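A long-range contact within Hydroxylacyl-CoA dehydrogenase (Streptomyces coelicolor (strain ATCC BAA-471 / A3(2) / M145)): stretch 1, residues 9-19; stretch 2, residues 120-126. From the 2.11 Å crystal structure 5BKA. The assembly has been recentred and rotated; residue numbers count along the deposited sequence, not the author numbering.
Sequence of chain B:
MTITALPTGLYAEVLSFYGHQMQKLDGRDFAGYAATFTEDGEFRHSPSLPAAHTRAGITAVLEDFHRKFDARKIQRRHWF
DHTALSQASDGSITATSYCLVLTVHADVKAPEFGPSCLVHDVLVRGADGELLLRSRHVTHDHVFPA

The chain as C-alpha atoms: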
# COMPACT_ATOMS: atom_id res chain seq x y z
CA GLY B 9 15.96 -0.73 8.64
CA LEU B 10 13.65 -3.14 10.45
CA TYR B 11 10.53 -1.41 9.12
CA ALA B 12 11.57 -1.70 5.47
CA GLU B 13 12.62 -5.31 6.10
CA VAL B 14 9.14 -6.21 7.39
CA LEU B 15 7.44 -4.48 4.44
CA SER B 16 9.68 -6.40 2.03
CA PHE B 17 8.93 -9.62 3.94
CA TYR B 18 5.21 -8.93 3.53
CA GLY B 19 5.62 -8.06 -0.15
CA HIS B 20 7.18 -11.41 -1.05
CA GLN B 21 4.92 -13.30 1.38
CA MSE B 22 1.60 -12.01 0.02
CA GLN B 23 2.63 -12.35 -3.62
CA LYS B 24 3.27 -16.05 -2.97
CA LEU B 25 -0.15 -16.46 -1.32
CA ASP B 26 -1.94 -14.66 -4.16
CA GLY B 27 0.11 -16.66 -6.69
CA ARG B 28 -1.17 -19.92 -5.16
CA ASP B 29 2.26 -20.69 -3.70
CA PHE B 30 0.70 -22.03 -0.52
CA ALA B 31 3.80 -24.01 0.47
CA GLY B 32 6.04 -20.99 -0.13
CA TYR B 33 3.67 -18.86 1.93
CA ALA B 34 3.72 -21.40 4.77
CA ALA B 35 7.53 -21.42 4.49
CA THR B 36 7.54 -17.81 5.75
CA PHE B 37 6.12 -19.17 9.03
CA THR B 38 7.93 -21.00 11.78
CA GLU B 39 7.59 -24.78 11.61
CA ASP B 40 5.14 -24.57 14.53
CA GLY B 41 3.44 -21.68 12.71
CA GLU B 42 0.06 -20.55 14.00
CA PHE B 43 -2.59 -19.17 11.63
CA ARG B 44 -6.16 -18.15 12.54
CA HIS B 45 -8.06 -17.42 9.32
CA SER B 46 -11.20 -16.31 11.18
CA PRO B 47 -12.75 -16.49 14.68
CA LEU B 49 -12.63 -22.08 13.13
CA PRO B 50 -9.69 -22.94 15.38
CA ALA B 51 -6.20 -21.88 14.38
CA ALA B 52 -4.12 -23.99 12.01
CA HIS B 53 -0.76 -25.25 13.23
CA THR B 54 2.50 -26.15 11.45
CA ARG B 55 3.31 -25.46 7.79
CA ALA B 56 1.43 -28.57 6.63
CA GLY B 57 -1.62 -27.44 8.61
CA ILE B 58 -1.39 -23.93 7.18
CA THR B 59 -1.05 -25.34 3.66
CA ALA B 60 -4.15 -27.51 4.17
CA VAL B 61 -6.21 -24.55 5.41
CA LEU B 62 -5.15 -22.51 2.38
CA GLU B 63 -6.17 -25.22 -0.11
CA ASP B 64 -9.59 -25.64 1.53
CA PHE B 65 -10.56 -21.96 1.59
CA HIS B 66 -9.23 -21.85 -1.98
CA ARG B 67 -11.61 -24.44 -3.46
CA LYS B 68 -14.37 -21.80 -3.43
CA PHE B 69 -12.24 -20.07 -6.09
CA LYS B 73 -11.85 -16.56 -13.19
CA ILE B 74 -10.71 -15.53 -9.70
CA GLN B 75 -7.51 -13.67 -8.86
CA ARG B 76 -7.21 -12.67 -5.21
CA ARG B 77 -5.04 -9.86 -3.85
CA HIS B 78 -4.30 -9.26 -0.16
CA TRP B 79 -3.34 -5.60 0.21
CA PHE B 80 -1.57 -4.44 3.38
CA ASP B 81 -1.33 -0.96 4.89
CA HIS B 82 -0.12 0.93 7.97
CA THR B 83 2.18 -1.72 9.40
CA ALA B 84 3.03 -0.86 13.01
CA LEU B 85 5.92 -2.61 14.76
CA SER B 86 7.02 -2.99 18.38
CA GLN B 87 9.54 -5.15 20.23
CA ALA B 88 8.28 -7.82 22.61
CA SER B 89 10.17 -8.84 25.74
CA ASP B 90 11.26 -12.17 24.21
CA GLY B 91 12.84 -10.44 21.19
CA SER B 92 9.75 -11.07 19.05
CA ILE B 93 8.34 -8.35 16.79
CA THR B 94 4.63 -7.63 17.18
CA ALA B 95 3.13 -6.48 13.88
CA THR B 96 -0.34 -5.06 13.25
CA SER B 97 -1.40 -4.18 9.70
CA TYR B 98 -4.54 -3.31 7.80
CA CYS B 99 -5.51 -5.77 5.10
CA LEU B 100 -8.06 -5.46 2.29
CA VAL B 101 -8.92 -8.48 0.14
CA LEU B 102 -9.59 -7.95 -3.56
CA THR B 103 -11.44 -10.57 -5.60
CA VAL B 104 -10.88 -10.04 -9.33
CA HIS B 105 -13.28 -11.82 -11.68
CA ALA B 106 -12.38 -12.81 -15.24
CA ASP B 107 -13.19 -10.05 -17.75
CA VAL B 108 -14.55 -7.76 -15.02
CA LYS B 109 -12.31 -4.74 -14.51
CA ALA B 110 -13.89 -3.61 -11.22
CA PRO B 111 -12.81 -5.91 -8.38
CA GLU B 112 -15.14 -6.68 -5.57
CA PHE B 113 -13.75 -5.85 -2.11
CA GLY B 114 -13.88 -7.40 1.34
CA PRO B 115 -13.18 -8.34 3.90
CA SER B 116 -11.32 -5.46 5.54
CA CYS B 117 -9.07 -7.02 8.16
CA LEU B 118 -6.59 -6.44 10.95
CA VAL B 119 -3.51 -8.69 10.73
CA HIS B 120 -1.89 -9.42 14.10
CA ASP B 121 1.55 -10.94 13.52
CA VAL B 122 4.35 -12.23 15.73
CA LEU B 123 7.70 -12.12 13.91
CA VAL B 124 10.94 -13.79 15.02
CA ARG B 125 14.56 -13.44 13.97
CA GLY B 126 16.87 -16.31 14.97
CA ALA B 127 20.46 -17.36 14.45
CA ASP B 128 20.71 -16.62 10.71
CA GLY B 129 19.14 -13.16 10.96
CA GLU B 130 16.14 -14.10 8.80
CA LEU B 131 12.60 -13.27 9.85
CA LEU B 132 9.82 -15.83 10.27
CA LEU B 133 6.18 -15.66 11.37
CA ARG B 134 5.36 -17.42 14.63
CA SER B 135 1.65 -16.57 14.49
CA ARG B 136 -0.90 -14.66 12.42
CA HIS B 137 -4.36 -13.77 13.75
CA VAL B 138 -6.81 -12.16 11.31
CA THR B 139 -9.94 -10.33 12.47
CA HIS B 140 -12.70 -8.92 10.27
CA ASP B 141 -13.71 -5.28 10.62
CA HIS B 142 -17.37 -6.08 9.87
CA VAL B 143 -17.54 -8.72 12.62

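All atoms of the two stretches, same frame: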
# COMPACT_ATOMS: atom_id res chain seq x y z
N GLY B 9 15.61 0.44 9.42
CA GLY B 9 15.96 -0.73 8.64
C GLY B 9 15.03 -1.90 8.87
O GLY B 9 14.71 -2.65 7.95
N LEU B 10 14.59 -2.07 10.12
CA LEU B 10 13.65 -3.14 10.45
C LEU B 10 12.31 -2.93 9.77
O LEU B 10 11.69 -3.89 9.30
CB LEU B 10 13.48 -3.25 11.96
CG LEU B 10 12.37 -4.18 12.46
CD1 LEU B 10 12.60 -5.61 11.99
CD2 LEU B 10 12.26 -4.13 13.98
N TYR B 11 11.84 -1.68 9.70
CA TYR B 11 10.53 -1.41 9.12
C TYR B 11 10.49 -1.78 7.65
O TYR B 11 9.55 -2.44 7.18
CB TYR B 11 10.15 0.06 9.33
CG TYR B 11 8.69 0.34 9.04
CD1 TYR B 11 7.72 0.12 10.01
CD2 TYR B 11 8.29 0.82 7.81
CE1 TYR B 11 6.39 0.37 9.76
CE2 TYR B 11 6.96 1.08 7.55
CZ TYR B 11 6.01 0.86 8.52
OH TYR B 11 4.68 1.11 8.27
N ALA B 12 11.50 -1.35 6.89
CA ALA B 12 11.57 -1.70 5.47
C ALA B 12 11.71 -3.21 5.29
O ALA B 12 11.18 -3.78 4.33
CB ALA B 12 12.72 -0.96 4.80
N GLU B 13 12.44 -3.87 6.20
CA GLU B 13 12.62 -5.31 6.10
C GLU B 13 11.29 -6.05 6.28
O GLU B 13 11.04 -7.05 5.61
CB GLU B 13 13.63 -5.78 7.14
CG GLU B 13 14.05 -7.23 7.01
CD GLU B 13 14.85 -7.72 8.20
OE1 GLU B 13 15.08 -6.92 9.13
OE2 GLU B 13 15.25 -8.91 8.21
N VAL B 14 10.44 -5.57 7.19
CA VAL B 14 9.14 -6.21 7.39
C VAL B 14 8.24 -5.98 6.18
O VAL B 14 7.54 -6.90 5.73
CB VAL B 14 8.49 -5.71 8.69
CG1 VAL B 14 7.05 -6.19 8.80
CG2 VAL B 14 9.29 -6.17 9.90
N LEU B 15 8.23 -4.76 5.64
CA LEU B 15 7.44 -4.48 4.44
C LEU B 15 7.87 -5.36 3.27
O LEU B 15 7.02 -5.90 2.55
CB LEU B 15 7.57 -3.00 4.06
CG LEU B 15 6.87 -1.98 4.96
CD1 LEU B 15 6.95 -0.59 4.33
CD2 LEU B 15 5.43 -2.37 5.22
N SER B 16 9.18 -5.51 3.07
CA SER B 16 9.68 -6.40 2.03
C SER B 16 9.26 -7.84 2.30
O SER B 16 8.85 -8.57 1.38
CB SER B 16 11.20 -6.29 1.92
OG SER B 16 11.71 -7.18 0.95
N PHE B 17 9.40 -8.29 3.55
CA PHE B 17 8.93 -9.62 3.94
C PHE B 17 7.47 -9.82 3.56
O PHE B 17 7.10 -10.84 2.98
CB PHE B 17 9.14 -9.81 5.44
CG PHE B 17 8.63 -11.12 5.97
CD1 PHE B 17 9.36 -12.29 5.81
CD2 PHE B 17 7.41 -11.18 6.64
CE1 PHE B 17 8.88 -13.49 6.30
CE2 PHE B 17 6.94 -12.39 7.13
CZ PHE B 17 7.67 -13.54 6.96
N TYR B 18 6.62 -8.83 3.87
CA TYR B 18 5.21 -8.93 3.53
C TYR B 18 4.99 -8.91 2.02
O TYR B 18 4.09 -9.60 1.51
CB TYR B 18 4.42 -7.79 4.19
CG TYR B 18 4.18 -7.98 5.67
CD1 TYR B 18 4.21 -9.24 6.24
CD2 TYR B 18 3.92 -6.89 6.48
CE1 TYR B 18 3.99 -9.41 7.59
CE2 TYR B 18 3.70 -7.05 7.84
CZ TYR B 18 3.73 -8.31 8.39
OH TYR B 18 3.51 -8.47 9.73
N GLY B 19 5.79 -8.13 1.29
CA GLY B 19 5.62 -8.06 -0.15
C GLY B 19 5.83 -9.40 -0.83
O GLY B 19 5.00 -9.83 -1.64
N HIS B 120 -2.72 -9.42 12.90
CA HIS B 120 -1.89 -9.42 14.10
C HIS B 120 -0.81 -10.48 13.94
O HIS B 120 -1.10 -11.69 13.94
CB HIS B 120 -2.73 -9.68 15.35
CG HIS B 120 -3.84 -8.70 15.54
ND1 HIS B 120 -3.63 -7.43 16.05
CD2 HIS B 120 -5.17 -8.79 15.29
CE1 HIS B 120 -4.78 -6.79 16.10
NE2 HIS B 120 -5.73 -7.59 15.65
N ASP B 121 0.44 -10.04 13.81
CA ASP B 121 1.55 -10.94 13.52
C ASP B 121 2.55 -10.95 14.66
O ASP B 121 2.73 -9.94 15.35
CB ASP B 121 2.26 -10.53 12.22
CG ASP B 121 1.55 -11.01 10.98
OD1 ASP B 121 0.60 -11.81 11.10
OD2 ASP B 121 1.94 -10.58 9.87
N VAL B 122 3.20 -12.09 14.84
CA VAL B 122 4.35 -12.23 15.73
C VAL B 122 5.52 -12.72 14.88
O VAL B 122 5.49 -13.84 14.36
CB VAL B 122 4.06 -13.20 16.89
CG1 VAL B 122 5.30 -13.35 17.76
CG2 VAL B 122 2.88 -12.71 17.71
N LEU B 123 6.54 -11.87 14.75
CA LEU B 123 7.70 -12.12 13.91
C LEU B 123 8.90 -12.48 14.78
O LEU B 123 9.07 -11.92 15.87
CB LEU B 123 8.02 -10.90 13.06
CG LEU B 123 7.04 -10.60 11.92
CD1 LEU B 123 7.16 -9.16 11.45
CD2 LEU B 123 7.26 -11.56 10.77
N VAL B 124 9.73 -13.41 14.30
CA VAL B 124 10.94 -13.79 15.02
C VAL B 124 12.13 -13.75 14.07
O VAL B 124 12.00 -13.80 12.85
CB VAL B 124 10.83 -15.19 15.67
CG1 VAL B 124 9.76 -15.22 16.74
CG2 VAL B 124 10.59 -16.26 14.62
N ARG B 125 13.31 -13.65 14.69
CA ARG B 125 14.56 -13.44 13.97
C ARG B 125 15.31 -14.78 13.96
O ARG B 125 15.07 -15.61 13.07
CB ARG B 125 15.32 -12.29 14.64
CG ARG B 125 16.77 -12.08 14.28
CD ARG B 125 16.92 -11.40 12.95
NE ARG B 125 16.46 -10.01 12.98
CZ ARG B 125 16.22 -9.31 11.88
NH1 ARG B 125 16.42 -9.88 10.71
NH2 ARG B 125 15.80 -8.06 11.94
N GLY B 126 16.18 -15.04 14.91
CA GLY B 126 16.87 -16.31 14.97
C GLY B 126 18.36 -16.16 14.71
O GLY B 126 18.91 -15.06 14.65

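A helix packs across a strand through side chains alone, with a two-pronged salt bridge at one end, a leucine-centred apolar patch in the middle and a tyrosine–aspartate contact at the other end. The helix (10-19) and the strand (120-124) run at 111° to each other, with their axes 11.9 Å apart at closest approach. This spacing leaves a layer for side chains, and the contact buries a modest 300 Å² counting both sides. The nearest C-alpha pairs, L10 with R125, V14 with L123 and Y18 with D121, step four residues along the helix, about one turn, for every two residues back along stretch 2, from R125 in the loop to L123 and D121 in the strand. That step suits both elements: i to i+4 hydrogen bonds, such as V14 N to L10 O (3.0 Å) and Y18 N to V14 O (2.8 Å), keep L10, V14 and Y18 on one flank of the helix, while strand alternation points D121 and L123 toward the helix and H120 and V122 away.

L123 has the largest share of covered surface. Its CD1 lies 4.0 Å from V14 CG1, and its CD2 lies 3.7 Å from F17 CE2, so its forked end meets a different helix residue with each methyl. The branched V14 is short enough to sit where the C-alpha atoms come closest, 8.9 Å between V14 CA and L123 CA; F17, with chi1 in t, carries its ring out to the leucine from farther along the helix. L123 is buried, and its apolar methyls suit the contacts with V14 and F17.

Beyond it, the CA-to-CB bond of Y18 points sideways to the strand, but the end of the side chain comes nearer, and its hydroxyl reaches D121. Y18 OH lies 2.6 Å from D121 OD2, a short but weak hydrogen bond, although the hydroxyl proton has another acceptor within reach. The same OH is 4.1 Å from L123 CD1, so the polar pair adjoins the apolar patch. Both residues are buried, and both carboxylate oxygens of D121 also have hydrogen-bond partners elsewhere in the structure.

At the other end, just past the strand, R125 bends through p rotamers at chi2 and chi3 and presents its guanidinium edge-on to E13. R125 NH1 donates to E13 OE2 (2.9 Å) and R125 NH2 to E13 OE1 (3.1 Å), at angles of 155° and 166°. E13, extended with chi1 and chi2 in t, offers both oxygens to this paired salt bridge. L10 CD1 rests 4.0 Å from R125 NH2. The charged pair suits this less enclosed end, where R125 is exposed and E13 partly so.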